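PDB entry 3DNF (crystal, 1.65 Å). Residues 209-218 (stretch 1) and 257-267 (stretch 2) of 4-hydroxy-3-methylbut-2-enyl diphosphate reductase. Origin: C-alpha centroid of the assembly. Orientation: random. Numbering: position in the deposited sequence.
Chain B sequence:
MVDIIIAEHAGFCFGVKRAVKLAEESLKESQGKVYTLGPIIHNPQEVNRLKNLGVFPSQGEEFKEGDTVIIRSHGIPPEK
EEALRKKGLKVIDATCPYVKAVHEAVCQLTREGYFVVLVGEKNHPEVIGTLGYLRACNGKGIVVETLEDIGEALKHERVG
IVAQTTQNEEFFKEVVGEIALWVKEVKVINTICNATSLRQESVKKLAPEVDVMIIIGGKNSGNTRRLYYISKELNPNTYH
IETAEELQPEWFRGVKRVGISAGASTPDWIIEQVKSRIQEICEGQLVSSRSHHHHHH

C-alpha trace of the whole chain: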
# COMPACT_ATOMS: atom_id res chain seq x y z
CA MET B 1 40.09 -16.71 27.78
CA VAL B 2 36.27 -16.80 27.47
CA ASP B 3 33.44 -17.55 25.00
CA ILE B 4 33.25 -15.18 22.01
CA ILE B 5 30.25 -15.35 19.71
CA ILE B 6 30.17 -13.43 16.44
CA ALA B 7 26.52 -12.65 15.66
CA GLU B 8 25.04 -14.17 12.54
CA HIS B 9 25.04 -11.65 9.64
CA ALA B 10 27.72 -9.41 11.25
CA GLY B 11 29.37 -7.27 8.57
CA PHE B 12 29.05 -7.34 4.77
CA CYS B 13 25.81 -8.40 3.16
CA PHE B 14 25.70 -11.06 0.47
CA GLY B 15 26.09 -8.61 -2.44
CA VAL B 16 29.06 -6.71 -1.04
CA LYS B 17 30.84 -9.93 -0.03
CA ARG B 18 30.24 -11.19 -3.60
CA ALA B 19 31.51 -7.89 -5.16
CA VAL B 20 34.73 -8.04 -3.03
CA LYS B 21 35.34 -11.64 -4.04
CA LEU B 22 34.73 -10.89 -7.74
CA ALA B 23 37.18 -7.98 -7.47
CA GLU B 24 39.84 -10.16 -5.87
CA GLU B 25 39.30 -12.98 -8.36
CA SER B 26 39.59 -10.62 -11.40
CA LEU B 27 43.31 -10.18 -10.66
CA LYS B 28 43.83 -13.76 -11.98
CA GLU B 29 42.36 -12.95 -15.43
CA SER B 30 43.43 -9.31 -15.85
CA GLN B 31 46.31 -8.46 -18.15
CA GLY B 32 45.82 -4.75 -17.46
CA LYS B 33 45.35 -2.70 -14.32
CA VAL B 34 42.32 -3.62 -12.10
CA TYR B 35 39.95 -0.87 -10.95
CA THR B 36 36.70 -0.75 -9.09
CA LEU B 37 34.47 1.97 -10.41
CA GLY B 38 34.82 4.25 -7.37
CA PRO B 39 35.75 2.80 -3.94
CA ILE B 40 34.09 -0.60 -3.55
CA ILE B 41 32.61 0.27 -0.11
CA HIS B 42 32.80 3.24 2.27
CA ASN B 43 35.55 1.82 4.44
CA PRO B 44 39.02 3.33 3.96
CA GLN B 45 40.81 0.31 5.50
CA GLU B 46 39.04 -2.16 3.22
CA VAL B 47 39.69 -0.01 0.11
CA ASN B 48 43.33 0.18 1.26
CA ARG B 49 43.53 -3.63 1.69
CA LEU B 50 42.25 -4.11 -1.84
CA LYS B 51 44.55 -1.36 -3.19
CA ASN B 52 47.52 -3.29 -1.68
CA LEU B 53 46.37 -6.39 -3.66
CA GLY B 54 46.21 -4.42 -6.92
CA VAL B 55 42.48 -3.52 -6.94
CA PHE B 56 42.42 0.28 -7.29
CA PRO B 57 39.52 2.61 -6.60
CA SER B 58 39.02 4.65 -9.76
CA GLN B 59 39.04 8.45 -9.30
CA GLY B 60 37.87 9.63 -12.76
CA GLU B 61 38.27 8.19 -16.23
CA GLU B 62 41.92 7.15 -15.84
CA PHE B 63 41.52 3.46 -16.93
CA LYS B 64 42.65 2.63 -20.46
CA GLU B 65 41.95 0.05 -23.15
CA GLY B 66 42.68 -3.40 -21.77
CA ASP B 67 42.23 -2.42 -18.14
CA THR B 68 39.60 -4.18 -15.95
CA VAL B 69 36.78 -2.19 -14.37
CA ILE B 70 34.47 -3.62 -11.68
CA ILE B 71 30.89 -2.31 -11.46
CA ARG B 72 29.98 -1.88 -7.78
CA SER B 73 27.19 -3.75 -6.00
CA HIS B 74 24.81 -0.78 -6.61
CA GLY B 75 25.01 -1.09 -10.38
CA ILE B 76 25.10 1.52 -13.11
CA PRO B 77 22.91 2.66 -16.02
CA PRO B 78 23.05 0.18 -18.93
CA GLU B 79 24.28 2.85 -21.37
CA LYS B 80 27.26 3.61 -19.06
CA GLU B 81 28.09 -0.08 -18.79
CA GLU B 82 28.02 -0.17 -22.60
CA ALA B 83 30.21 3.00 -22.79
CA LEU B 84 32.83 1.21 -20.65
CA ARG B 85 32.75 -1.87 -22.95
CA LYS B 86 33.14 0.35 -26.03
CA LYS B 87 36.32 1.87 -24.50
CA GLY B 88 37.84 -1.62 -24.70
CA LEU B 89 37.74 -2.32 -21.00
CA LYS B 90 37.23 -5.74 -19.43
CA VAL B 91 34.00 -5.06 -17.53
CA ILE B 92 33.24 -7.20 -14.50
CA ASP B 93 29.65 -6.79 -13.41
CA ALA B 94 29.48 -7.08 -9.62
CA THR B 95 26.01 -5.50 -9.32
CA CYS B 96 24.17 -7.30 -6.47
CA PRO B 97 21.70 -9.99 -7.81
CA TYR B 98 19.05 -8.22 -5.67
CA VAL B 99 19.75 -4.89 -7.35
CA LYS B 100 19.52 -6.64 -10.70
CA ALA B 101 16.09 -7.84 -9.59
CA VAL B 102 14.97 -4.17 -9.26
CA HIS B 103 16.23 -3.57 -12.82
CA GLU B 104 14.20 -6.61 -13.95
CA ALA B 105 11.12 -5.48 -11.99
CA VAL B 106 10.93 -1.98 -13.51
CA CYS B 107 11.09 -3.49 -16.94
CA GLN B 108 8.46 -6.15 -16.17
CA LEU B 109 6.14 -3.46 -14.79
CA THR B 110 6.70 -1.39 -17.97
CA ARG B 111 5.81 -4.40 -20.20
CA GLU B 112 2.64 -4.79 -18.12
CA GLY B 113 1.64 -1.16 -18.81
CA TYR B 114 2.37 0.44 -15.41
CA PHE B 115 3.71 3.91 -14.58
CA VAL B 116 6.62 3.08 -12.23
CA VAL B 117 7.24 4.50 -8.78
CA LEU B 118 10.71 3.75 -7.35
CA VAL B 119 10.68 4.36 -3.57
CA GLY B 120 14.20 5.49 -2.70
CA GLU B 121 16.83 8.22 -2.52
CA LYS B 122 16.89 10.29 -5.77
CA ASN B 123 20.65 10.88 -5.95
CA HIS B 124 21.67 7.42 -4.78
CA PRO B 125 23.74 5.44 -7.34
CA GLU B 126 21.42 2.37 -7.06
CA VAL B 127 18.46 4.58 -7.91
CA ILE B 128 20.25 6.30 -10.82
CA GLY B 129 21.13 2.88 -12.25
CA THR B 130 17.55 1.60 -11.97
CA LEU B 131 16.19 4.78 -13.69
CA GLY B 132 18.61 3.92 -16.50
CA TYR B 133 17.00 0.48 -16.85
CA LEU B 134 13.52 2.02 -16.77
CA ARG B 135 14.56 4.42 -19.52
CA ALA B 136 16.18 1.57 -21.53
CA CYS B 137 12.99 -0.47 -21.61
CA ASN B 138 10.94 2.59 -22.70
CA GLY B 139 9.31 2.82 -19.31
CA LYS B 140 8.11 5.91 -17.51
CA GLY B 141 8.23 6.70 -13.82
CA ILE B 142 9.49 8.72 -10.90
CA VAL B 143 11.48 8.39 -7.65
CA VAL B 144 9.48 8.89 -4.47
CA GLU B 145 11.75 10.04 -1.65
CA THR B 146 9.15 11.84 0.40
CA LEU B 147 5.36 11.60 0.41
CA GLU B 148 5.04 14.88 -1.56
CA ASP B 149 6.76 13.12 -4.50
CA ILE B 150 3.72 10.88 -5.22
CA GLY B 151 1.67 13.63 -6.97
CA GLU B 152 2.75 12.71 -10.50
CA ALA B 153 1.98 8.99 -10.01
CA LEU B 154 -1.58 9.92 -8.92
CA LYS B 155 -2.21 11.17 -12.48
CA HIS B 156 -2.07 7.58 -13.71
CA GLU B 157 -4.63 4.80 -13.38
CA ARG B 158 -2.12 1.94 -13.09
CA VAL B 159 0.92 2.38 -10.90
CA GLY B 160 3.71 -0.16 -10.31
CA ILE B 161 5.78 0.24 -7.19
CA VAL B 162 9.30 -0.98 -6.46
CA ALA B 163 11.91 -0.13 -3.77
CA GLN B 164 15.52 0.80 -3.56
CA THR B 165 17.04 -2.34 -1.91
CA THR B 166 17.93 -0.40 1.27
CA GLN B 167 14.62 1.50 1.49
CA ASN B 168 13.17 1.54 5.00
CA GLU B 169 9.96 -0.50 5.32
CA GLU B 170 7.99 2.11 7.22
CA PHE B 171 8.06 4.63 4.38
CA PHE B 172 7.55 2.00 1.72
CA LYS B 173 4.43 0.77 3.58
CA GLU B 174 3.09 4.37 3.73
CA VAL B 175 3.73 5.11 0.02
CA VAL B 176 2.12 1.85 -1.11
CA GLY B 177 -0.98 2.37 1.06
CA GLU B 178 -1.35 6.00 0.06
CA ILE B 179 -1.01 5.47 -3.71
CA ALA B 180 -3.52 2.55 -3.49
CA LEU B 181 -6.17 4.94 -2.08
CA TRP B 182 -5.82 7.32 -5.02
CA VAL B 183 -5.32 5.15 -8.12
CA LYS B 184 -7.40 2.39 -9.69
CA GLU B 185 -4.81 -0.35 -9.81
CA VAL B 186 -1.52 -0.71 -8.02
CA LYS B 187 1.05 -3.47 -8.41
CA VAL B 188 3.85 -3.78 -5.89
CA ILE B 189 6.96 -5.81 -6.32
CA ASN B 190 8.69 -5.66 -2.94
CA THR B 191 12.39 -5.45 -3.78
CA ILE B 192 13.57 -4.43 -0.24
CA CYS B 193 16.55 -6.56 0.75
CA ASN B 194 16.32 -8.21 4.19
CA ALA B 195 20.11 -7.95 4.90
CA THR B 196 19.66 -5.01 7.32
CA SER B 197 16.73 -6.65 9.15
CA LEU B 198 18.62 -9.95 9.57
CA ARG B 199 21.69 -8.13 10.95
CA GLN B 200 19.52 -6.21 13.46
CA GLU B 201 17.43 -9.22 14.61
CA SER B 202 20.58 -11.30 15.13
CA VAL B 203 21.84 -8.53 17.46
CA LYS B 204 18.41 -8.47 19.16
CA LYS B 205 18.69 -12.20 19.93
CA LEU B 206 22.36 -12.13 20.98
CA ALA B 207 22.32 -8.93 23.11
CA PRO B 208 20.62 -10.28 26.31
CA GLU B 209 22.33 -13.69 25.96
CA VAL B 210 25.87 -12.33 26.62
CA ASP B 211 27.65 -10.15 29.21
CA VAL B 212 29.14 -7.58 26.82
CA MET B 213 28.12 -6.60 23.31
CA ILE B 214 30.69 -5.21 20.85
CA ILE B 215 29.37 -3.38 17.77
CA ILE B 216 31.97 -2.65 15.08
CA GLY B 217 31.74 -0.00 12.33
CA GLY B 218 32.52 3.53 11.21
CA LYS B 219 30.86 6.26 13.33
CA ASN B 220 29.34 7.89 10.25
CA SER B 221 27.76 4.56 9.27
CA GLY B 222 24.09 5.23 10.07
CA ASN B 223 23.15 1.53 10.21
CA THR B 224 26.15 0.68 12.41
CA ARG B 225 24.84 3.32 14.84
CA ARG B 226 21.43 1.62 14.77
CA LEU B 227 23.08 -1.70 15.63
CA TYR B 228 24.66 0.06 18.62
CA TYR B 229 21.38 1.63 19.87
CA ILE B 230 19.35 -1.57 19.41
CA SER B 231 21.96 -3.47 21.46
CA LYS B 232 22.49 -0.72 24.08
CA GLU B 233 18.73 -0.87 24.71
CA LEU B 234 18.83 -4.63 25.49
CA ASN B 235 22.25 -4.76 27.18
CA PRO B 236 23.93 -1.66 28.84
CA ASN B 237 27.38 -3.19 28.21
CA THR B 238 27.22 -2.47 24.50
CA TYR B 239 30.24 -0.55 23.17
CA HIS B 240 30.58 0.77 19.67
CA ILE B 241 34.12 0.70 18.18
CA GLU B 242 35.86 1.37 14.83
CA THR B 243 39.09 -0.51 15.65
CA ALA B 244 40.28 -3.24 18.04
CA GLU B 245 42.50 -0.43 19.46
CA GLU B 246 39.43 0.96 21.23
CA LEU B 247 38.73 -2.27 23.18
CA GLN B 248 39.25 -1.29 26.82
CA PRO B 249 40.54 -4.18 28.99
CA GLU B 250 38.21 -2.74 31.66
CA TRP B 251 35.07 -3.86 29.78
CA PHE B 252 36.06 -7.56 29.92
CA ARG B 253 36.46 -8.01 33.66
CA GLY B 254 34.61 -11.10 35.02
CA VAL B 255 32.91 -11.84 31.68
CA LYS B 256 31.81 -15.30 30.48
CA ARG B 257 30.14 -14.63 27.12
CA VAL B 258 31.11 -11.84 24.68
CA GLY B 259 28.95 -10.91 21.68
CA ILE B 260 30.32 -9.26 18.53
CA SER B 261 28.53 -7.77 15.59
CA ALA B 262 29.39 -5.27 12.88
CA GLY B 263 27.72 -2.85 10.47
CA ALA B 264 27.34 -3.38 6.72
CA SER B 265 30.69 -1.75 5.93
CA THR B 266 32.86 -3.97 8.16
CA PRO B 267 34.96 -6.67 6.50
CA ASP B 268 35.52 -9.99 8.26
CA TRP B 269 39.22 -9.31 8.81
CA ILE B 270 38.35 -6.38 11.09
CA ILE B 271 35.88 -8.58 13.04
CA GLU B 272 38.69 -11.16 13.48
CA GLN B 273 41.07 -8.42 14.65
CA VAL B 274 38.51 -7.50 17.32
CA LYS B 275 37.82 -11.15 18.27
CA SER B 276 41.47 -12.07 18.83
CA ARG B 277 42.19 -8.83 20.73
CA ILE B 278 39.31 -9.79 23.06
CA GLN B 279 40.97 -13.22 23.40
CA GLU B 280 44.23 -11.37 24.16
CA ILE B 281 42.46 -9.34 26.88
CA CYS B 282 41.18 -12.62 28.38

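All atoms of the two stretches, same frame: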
# COMPACT_ATOMS: atom_id res chain seq x y z
N GLU B 209 21.83 -12.33 25.78
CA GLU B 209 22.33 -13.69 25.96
C GLU B 209 23.84 -13.71 26.21
O GLU B 209 24.47 -14.77 26.25
CB GLU B 209 21.99 -14.48 24.69
CG GLU B 209 21.82 -15.97 24.82
CD GLU B 209 21.33 -16.62 23.52
OE1 GLU B 209 20.48 -17.53 23.60
OE2 GLU B 209 21.80 -16.22 22.43
N VAL B 210 24.43 -12.51 26.38
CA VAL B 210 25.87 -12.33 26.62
C VAL B 210 26.10 -11.23 27.66
O VAL B 210 25.21 -10.42 27.94
CB VAL B 210 26.67 -11.97 25.31
CG1 VAL B 210 26.60 -13.09 24.26
CG2 VAL B 210 26.22 -10.63 24.71
N ASP B 211 27.30 -11.19 28.24
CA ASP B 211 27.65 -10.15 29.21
C ASP B 211 27.97 -8.80 28.57
O ASP B 211 27.47 -7.77 29.03
CB ASP B 211 28.81 -10.61 30.10
CG ASP B 211 28.35 -11.71 31.08
OD1 ASP B 211 27.25 -11.37 31.84
OD2 ASP B 211 29.08 -12.92 31.10
N VAL B 212 28.78 -8.81 27.52
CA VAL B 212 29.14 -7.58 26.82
C VAL B 212 28.86 -7.75 25.34
O VAL B 212 29.10 -8.82 24.78
CB VAL B 212 30.63 -7.17 27.04
CG1 VAL B 212 31.55 -8.39 26.98
CG2 VAL B 212 31.09 -6.12 26.01
N MET B 213 28.33 -6.69 24.74
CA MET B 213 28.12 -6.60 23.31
C MET B 213 29.11 -5.61 22.70
O MET B 213 29.23 -4.47 23.16
CB MET B 213 26.67 -6.16 23.02
CG MET B 213 25.67 -7.30 22.95
SD MET B 213 26.08 -8.52 21.66
CE MET B 213 25.78 -7.64 20.12
N ILE B 214 29.82 -6.06 21.67
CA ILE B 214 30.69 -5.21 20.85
C ILE B 214 30.09 -5.01 19.46
O ILE B 214 29.82 -5.98 18.75
CB ILE B 214 32.13 -5.80 20.70
CG1 ILE B 214 32.76 -6.11 22.07
CG2 ILE B 214 33.03 -4.87 19.85
CD1 ILE B 214 32.86 -4.92 23.06
N ILE B 215 29.89 -3.75 19.08
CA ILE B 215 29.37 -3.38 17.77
C ILE B 215 30.46 -2.64 16.99
O ILE B 215 30.95 -1.59 17.44
CB ILE B 215 28.06 -2.51 17.88
CG1 ILE B 215 26.93 -3.26 18.63
CG2 ILE B 215 27.63 -1.97 16.51
CD1 ILE B 215 26.50 -4.60 18.02
N ILE B 216 30.86 -3.20 15.86
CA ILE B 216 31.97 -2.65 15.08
C ILE B 216 31.44 -1.89 13.84
O ILE B 216 30.47 -2.30 13.21
CB ILE B 216 32.98 -3.75 14.65
CG1 ILE B 216 33.42 -4.59 15.84
CG2 ILE B 216 34.21 -3.12 13.97
CD1 ILE B 216 33.92 -5.97 15.45
N GLY B 217 32.09 -0.76 13.52
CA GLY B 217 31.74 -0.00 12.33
C GLY B 217 32.16 1.45 12.41
O GLY B 217 32.42 1.97 13.50
N GLY B 218 32.21 2.10 11.25
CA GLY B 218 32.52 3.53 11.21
C GLY B 218 31.43 4.30 11.92
O GLY B 218 30.26 3.90 11.86
N ARG B 257 30.47 -14.69 28.54
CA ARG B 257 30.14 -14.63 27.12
C ARG B 257 30.28 -13.21 26.56
O ARG B 257 29.75 -12.25 27.13
CB ARG B 257 28.72 -15.12 26.85
CG ARG B 257 28.44 -16.58 27.17
CD ARG B 257 26.94 -16.80 27.25
NE ARG B 257 26.28 -15.68 27.92
CZ ARG B 257 25.69 -15.72 29.11
NH1 ARG B 257 25.65 -16.86 29.80
NH2 ARG B 257 25.13 -14.63 29.61
N VAL B 258 31.00 -13.09 25.44
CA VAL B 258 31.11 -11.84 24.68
C VAL B 258 30.41 -11.97 23.33
O VAL B 258 30.64 -12.94 22.60
CB VAL B 258 32.58 -11.43 24.42
CG1 VAL B 258 32.65 -10.06 23.70
CG2 VAL B 258 33.38 -11.42 25.71
N GLY B 259 29.56 -11.00 23.01
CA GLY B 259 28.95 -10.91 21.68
C GLY B 259 29.60 -9.86 20.79
O GLY B 259 29.93 -8.76 21.25
N ILE B 260 29.79 -10.20 19.52
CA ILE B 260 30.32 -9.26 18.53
C ILE B 260 29.41 -9.19 17.31
O ILE B 260 29.03 -10.22 16.73
CB ILE B 260 31.74 -9.64 18.03
CG1 ILE B 260 32.74 -9.72 19.19
CG2 ILE B 260 32.23 -8.64 16.97
CD1 ILE B 260 34.11 -10.25 18.77
N SER B 261 29.07 -7.97 16.92
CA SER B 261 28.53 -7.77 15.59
C SER B 261 29.19 -6.58 14.92
O SER B 261 30.05 -5.92 15.51
CB SER B 261 27.02 -7.61 15.60
OG SER B 261 26.52 -7.82 14.29
N ALA B 262 28.80 -6.34 13.68
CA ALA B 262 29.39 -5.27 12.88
C ALA B 262 28.39 -4.77 11.88
O ALA B 262 27.53 -5.55 11.43
CB ALA B 262 30.63 -5.79 12.15
N GLY B 263 28.52 -3.49 11.52
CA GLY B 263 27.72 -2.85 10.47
C GLY B 263 28.05 -3.36 9.06
O GLY B 263 28.96 -4.16 8.88
N ALA B 264 27.28 -2.89 8.09
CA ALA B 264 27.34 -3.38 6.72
C ALA B 264 28.66 -3.06 6.02
O ALA B 264 28.96 -3.63 4.99
CB ALA B 264 26.19 -2.82 5.91
N SER B 265 29.45 -2.16 6.58
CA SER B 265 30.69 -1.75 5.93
C SER B 265 31.94 -2.35 6.57
O SER B 265 33.06 -1.90 6.30
CB SER B 265 30.77 -0.22 5.89
OG SER B 265 29.90 0.28 4.89
N THR B 266 31.75 -3.35 7.44
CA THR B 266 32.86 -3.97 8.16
C THR B 266 33.24 -5.32 7.55
O THR B 266 32.43 -6.25 7.53
CB THR B 266 32.55 -4.10 9.68
OG1 THR B 266 32.26 -2.79 10.20
CG2 THR B 266 33.75 -4.69 10.49
N PRO B 267 34.49 -5.42 7.05
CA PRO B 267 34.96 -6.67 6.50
C PRO B 267 35.27 -7.65 7.63
O PRO B 267 35.51 -7.24 8.78
CB PRO B 267 36.24 -6.27 5.76
CG PRO B 267 36.73 -5.08 6.50
CD PRO B 267 35.50 -4.36 6.94

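Strands 212-216 and 257-262 run side by side as parallel neighbours in a sheet, their axes 17° apart and 4.5 Å at closest approach. The register pairs Val212 with Val258 and continues residue by residue to Ile216 with Ala262. As is usual for parallel strands, alternate residues of each strand supply the hydrogen bonds. Gly259 N donates to Val212 O (2.8 Å), and Ile214 N returns to Gly259 O (2.7 Å); Ser261 N then bonds Ile214 O (2.8 Å), Ile216 N bonds Ser261 O (2.9 Å), and Gly263 N closes the ladder on Ile216 O (2.8 Å). Between these rungs, CA-H groups also approach carbonyls, as where Ala262 CA lies 3.2 Å from Ile216 O.

On one face these two strands present only aliphatic side chains: Val212, Ile214 and Ile216 beside Val258, Ile260 and Ala262. Val212 CG1 meets Val258 CG2 at 3.8 Å, and Ile216 reaches across toward the neighbouring strand, where its CD1 lies 3.5 Å from Ile260 CG2. Beta-branched valine and isoleucine favour extended backbones and fill such a buried layer well. Ala262, beside Ile216, adds a small methyl, with CB to CB at 4.0 Å.

The other face carries Met213, Gly259, Ile215 and Ser261. Gly259 makes room here: an ideal CB would clash with Met213 SD at 2.5 Å and crowd Val210 CG2 at 3.1 Å. Ser261 is small, and Ile215 CD1 packs 3.9 Å from Ser261 CB.

At the start of the pairing, Asp211 N donates to Arg257 O (2.9 Å), while Arg257 N makes a weak bond to Asp211 OD2 (3.4 Å). The long side chain of Arg257 reaches to the Glu209 carbonyl, with Arg257 NE 2.6 Å from Glu209 O. At the far end, Gly217 adopts backbone angles that would jam a CB against the preceding carbonyl, and Thr266, closing a type I turn from Gly263, places OG1 3.5 Å from Gly217 CA.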